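Local coordinates for functional macrophage inflammatory protein 1-alpha homolog (Human herpesvirus 8, PDB 1ZXT), which probably acts as a viral CC chemokine, engaging host chemokine receptors of the CCR type through a small chemokine-fold domain, at residues P20-L25 / R60-R65; L42-K45 / Q49-A52. One frame throughout, in Å; residues are numbered along the deposited sequence.

Both contacts border the central strand 40-44 of the small three-stranded sheet: interaction 2 uses it, and Pro20 and Leu62 of interaction 1 pack on its Leu42. Interaction 2 pairs that strand, through residues 42-45, with the edge strand 49-52; interaction 1 lays the C-terminal helix, at Leu62, against the loop before strand 25-30 and the first residue of that strand. Their centres lie about 9 Å apart, and the hairpin and the helix contribute to the same apolar interior. On the backbone, Ile24 O lies 2.7 Å from Lys45 N, a probable hydrogen bond joining the 20-25 and 42-45 segments. Both strands of interaction 2 lie in the chain between the two segments of interaction 1.

Interaction 1: residues P20-L25 / R60-R65; sequences PPVQIL and RQLMQR
Leu62 reaches from the helix toward three side chains of the 20-25 segment, Pro20, Val22 and Leu25, and it sends its two methyls to different partners. CD2 goes to Val22, where CG2 lies 3.8 Å from Leu62 CD2; CD1 goes to Leu25, with Leu25 CD2 at 4.1 Å from Leu62 CD1. Pro20 adds a looser touch from its ring carbon CD to that same CD1. With CG anti to its own carbonyl carbon (chi1 -72°) and the chain then extended, Leu62 projects its fork away from the helix. Val22, the first residue of a short 3-10 turn, offers the branch that lies anti to its carbonyl carbon, and the two side chains meet at a slant. Leu25 comes in at about a right angle, its chi2 of only 13° leaving CD1 nearly eclipsed with CA, an unusual and probably strained setting. No hydrogen bond crosses the contact, which is wholly apolar and only partly buried: Val22 is exposed, while Pro20 and Leu25 are buried. Both Pro20 and Leu62 also touch Leu42 of the central strand 40-44, so helix 57-64, through Leu62, rests partly on the sheet and partly on the loop before strand 25-30.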
loop_
_atom_site.group_PDB
_atom_site.type_symbol
_atom_site.label_atom_id
_atom_site.label_comp_id
_atom_site.label_asym_id
_atom_site.label_seq_id
_atom_site.Cartn_x
_atom_site.Cartn_y
_atom_site.Cartn_z
ATOM N N PRO A 20 -4.000 6.883 -8.189
ATOM C CA PRO A 20 -5.410 6.491 -8.317
ATOM C C PRO A 20 -6.359 7.604 -7.909
ATOM O O PRO A 20 -5.937 8.516 -7.166
ATOM C CB PRO A 20 -5.558 5.268 -7.334
ATOM C CG PRO A 20 -4.451 5.421 -6.370
ATOM C CD PRO A 20 -3.294 6.104 -7.130
ATOM N N PRO A 21 -7.644 7.493 -8.281
ATOM C CA PRO A 21 -8.644 8.377 -7.776
ATOM C C PRO A 21 -8.879 8.216 -6.263
ATOM O O PRO A 21 -9.241 7.144 -5.785
ATOM C CB PRO A 21 -9.907 7.903 -8.489
ATOM C CG PRO A 21 -9.591 6.741 -9.306
ATOM C CD PRO A 21 -8.229 6.503 -9.178
ATOM N N VAL A 22 -8.740 9.305 -5.547
ATOM C CA VAL A 22 -8.890 9.314 -4.122
ATOM C C VAL A 22 -10.273 8.756 -3.740
ATOM O O VAL A 22 -10.393 8.094 -2.737
ATOM C CB VAL A 22 -8.797 10.749 -3.552
ATOM C CG1 VAL A 22 -8.694 10.678 -2.032
ATOM C CG2 VAL A 22 -7.605 11.561 -4.172
ATOM N N GLN A 23 -11.308 9.026 -4.551
ATOM C CA GLN A 23 -12.665 8.651 -4.168
ATOM C C GLN A 23 -12.804 7.135 -4.000
ATOM O O GLN A 23 -13.697 6.692 -3.343
ATOM C CB GLN A 23 -13.755 9.293 -5.079
ATOM C CG GLN A 23 -14.004 8.627 -6.432
ATOM C CD GLN A 23 -15.129 9.345 -7.222
ATOM O OE1 GLN A 23 -14.911 10.434 -7.758
ATOM N NE2 GLN A 23 -16.346 8.787 -7.234
ATOM N N ILE A 24 -11.904 6.345 -4.567
ATOM C CA ILE A 24 -12.093 4.901 -4.501
ATOM C C ILE A 24 -11.298 4.309 -3.347
ATOM O O ILE A 24 -11.397 3.121 -3.058
ATOM C CB ILE A 24 -11.771 4.217 -5.885
ATOM C CG1 ILE A 24 -10.285 4.109 -6.189
ATOM C CG2 ILE A 24 -12.415 4.954 -7.010
ATOM C CD1 ILE A 24 -9.990 3.126 -7.224
ATOM N N LEU A 25 -10.412 5.121 -2.749
ATOM C CA LEU A 25 -9.502 4.633 -1.700
ATOM C C LEU A 25 -10.188 4.611 -0.317
ATOM O O LEU A 25 -10.915 5.513 0.087
ATOM C CB LEU A 25 -8.250 5.522 -1.688
ATOM C CG LEU A 25 -7.029 5.216 -2.552
ATOM C CD1 LEU A 25 -7.170 4.194 -3.638
ATOM C CD2 LEU A 25 -6.373 6.533 -2.972
ATOM N N ARG A 60 2.793 9.495 0.001
ATOM C CA ARG A 60 2.715 9.911 1.381
ATOM C C ARG A 60 1.529 10.808 1.613
ATOM O O ARG A 60 0.953 10.835 2.699
ATOM C CB ARG A 60 3.979 10.658 1.785
ATOM C CG ARG A 60 5.176 9.784 1.919
ATOM C CD ARG A 60 6.379 10.548 2.441
ATOM N NE ARG A 60 7.537 10.252 1.607
ATOM C CZ ARG A 60 8.112 11.100 0.755
ATOM N NH1 ARG A 60 7.702 12.364 0.610
ATOM N NH2 ARG A 60 9.158 10.682 0.061
ATOM N N GLN A 61 1.184 11.628 0.628
ATOM C CA GLN A 61 0.093 12.576 0.827
ATOM C C GLN A 61 -1.220 11.862 0.838
ATOM O O GLN A 61 -2.091 12.213 1.612
ATOM C CB GLN A 61 0.100 13.636 -0.251
ATOM C CG GLN A 61 1.296 14.534 -0.171
ATOM C CD GLN A 61 1.248 15.594 -1.284
ATOM O OE1 GLN A 61 0.397 16.512 -1.255
ATOM N NE2 GLN A 61 2.148 15.452 -2.283
ATOM N N LEU A 62 -1.381 10.849 -0.015
ATOM C CA LEU A 62 -2.593 10.010 0.036
ATOM C C LEU A 62 -2.669 9.243 1.333
ATOM O O LEU A 62 -3.736 9.110 1.924
ATOM C CB LEU A 62 -2.652 9.043 -1.121
ATOM C CG LEU A 62 -2.945 9.602 -2.504
ATOM C CD1 LEU A 62 -2.772 8.501 -3.490
ATOM C CD2 LEU A 62 -4.343 10.261 -2.602
ATOM N N MET A 63 -1.517 8.737 1.771
ATOM C CA MET A 63 -1.417 7.973 2.998
ATOM C C MET A 63 -1.979 8.814 4.154
ATOM O O MET A 63 -2.865 8.389 4.893
ATOM C CB MET A 63 0.018 7.593 3.262
ATOM C CG MET A 63 0.492 6.395 2.475
ATOM S SD MET A 63 2.264 6.163 2.388
ATOM C CE MET A 63 2.574 5.898 4.138
ATOM N N GLN A 64 -1.485 10.043 4.265
ATOM C CA GLN A 64 -1.980 11.006 5.243
ATOM C C GLN A 64 -3.491 11.184 5.248
ATOM O O GLN A 64 -4.090 11.378 6.303
ATOM C CB GLN A 64 -1.324 12.367 4.976
ATOM C CG GLN A 64 0.124 12.445 5.474
ATOM C CD GLN A 64 0.803 13.776 5.187
ATOM O OE1 GLN A 64 0.140 14.804 5.034
ATOM N NE2 GLN A 64 2.139 13.746 5.098
ATOM N N ARG A 65 -4.107 11.184 4.069
ATOM C CA ARG A 65 -5.549 11.370 3.979
ATOM C C ARG A 65 -6.329 10.085 4.301
ATOM O O ARG A 65 -7.558 10.152 4.324
ATOM C CB ARG A 65 -6.017 11.824 2.570
ATOM C CG ARG A 65 -5.270 12.954 1.849
ATOM C CD ARG A 65 -4.617 13.953 2.735
ATOM N NE ARG A 65 -4.319 15.180 2.006
ATOM C CZ ARG A 65 -3.778 16.264 2.557
ATOM N NH1 ARG A 65 -3.458 16.286 3.857
ATOM N NH2 ARG A 65 -3.557 17.342 1.810
#

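Interaction 2: residues L42-K45 / Q49-A52; sequences LLTK and QICA
The peptide groups at Leu42 and Ile50 are the flat groups that meet, joined by two backbone hydrogen bonds that make these residues an antiparallel hydrogen-bonded pair. Leu42 N lies 2.9 Å from Ile50 O. In return, Ile50 N lies 3.1 Å from Leu42 O, above the plane of that carbonyl. Ile50 CB also comes close to Leu42 O, at 3.4 Å.

On the face carrying Leu42 and Ile50, the CD1 methyl of Leu42 is 4.0 Å from Ala52 CB. Nearer the turn, Thr44 CG2 meets Ile50 CD1 at 3.9 Å, the two side chains crossing at about a right angle. Thr44 has chi1 74°, which turns CG2 to Ile50, while OG1 is hydrogen-bonded to Arg48 N in the turn. The other face carries the non-hydrogen-bonded pair Leu43 and Gln49. Here the side chains run alongside each other and point the same way, with Leu43 CD1 3.8 Å from Gln49 CG; the aliphatic part of Gln49 does the touching.

Ala52 packs on Val59 of helix 57-64, which lies across the face carrying Leu42 and Ile50, and Leu42 on Trp28 of strand 25-30. Cys51 forms a disulfide with Cys12, tying strand 49-52 to the N-terminal region. Strands 40-44 and 49-52, joined by a short turn, form a beta hairpin. Strand 25-30 pairs with the far edge of strand 40-44, completing the three-stranded antiparallel Greek-key sheet of the chemokine fold, with helix 57-64 across one face.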
loop_
_atom_site.group_PDB
_atom_site.type_symbol
_atom_site.label_atom_id
_atom_site.label_comp_id
_atom_site.label_asym_id
_atom_site.label_seq_id
_atom_site.Cartn_x
_atom_site.Cartn_y
_atom_site.Cartn_z
ATOM N N LEU A 42 -2.464 0.741 -1.129
ATOM C CA LEU A 42 -3.662 1.565 -1.120
ATOM C C LEU A 42 -4.829 0.685 -1.453
ATOM O O LEU A 42 -4.967 0.223 -2.558
ATOM C CB LEU A 42 -3.586 2.702 -2.115
ATOM C CG LEU A 42 -2.332 3.562 -1.962
ATOM C CD1 LEU A 42 -2.251 4.533 -3.115
ATOM C CD2 LEU A 42 -2.196 4.263 -0.619
ATOM N N LEU A 43 -5.681 0.458 -0.474
ATOM C CA LEU A 43 -6.771 -0.510 -0.639
ATOM C C LEU A 43 -8.024 0.196 -1.067
ATOM O O LEU A 43 -8.501 1.206 -0.491
ATOM C CB LEU A 43 -7.012 -1.291 0.670
ATOM C CG LEU A 43 -8.121 -2.363 0.589
ATOM C CD1 LEU A 43 -7.571 -3.542 -0.129
ATOM C CD2 LEU A 43 -8.683 -2.678 1.983
ATOM N N THR A 44 -8.614 -0.276 -2.143
ATOM C CA THR A 44 -9.829 0.459 -2.616
ATOM C C THR A 44 -11.071 -0.061 -1.942
ATOM O O THR A 44 -11.062 -1.145 -1.408
ATOM C CB THR A 44 -10.031 0.390 -4.163
ATOM O OG1 THR A 44 -10.479 -0.915 -4.486
ATOM C CG2 THR A 44 -8.693 0.500 -4.964
ATOM N N LYS A 45 -12.155 0.716 -2.019
ATOM C CA LYS A 45 -13.494 0.329 -1.514
ATOM C C LYS A 45 -13.965 -1.036 -2.079
ATOM O O LYS A 45 -14.713 -1.768 -1.416
ATOM C CB LYS A 45 -14.574 1.431 -1.774
ATOM C CG LYS A 45 -14.342 2.681 -0.934
ATOM C CD LYS A 45 -14.973 3.894 -1.437
ATOM C CE LYS A 45 -14.560 5.114 -0.627
ATOM N NZ LYS A 45 -15.479 6.217 -0.957
ATOM N N GLN A 49 -6.011 -4.126 -4.198
ATOM C CA GLN A 49 -4.759 -3.814 -3.540
ATOM C C GLN A 49 -3.849 -3.159 -4.565
ATOM O O GLN A 49 -3.337 -3.791 -5.503
ATOM C CB GLN A 49 -4.126 -5.084 -2.965
ATOM C CG GLN A 49 -4.925 -5.682 -1.842
ATOM C CD GLN A 49 -4.509 -7.101 -1.486
ATOM O OE1 GLN A 49 -3.435 -7.553 -1.807
ATOM N NE2 GLN A 49 -5.434 -7.827 -0.883
ATOM N N ILE A 50 -3.589 -1.869 -4.371
ATOM C CA ILE A 50 -2.770 -1.074 -5.260
ATOM C C ILE A 50 -1.413 -0.882 -4.575
ATOM O O ILE A 50 -1.263 -0.202 -3.600
ATOM C CB ILE A 50 -3.391 0.295 -5.580
ATOM C CG1 ILE A 50 -4.739 0.173 -6.336
ATOM C CG2 ILE A 50 -2.386 1.152 -6.400
ATOM C CD1 ILE A 50 -5.329 1.459 -6.668
ATOM N N CYS A 51 -0.377 -1.443 -5.186
ATOM C CA CYS A 51 1.040 -1.228 -4.749
ATOM C C CYS A 51 1.495 0.205 -5.033
ATOM O O CYS A 51 1.451 0.634 -6.193
ATOM C CB CYS A 51 1.932 -2.137 -5.453
ATOM S SG CYS A 51 2.012 -3.783 -4.670
ATOM N N ALA A 52 1.951 0.899 -3.994
ATOM C CA ALA A 52 2.472 2.254 -4.145
ATOM C C ALA A 52 3.755 2.432 -3.318
ATOM O O ALA A 52 3.951 1.784 -2.305
ATOM C CB ALA A 52 1.414 3.208 -3.772
#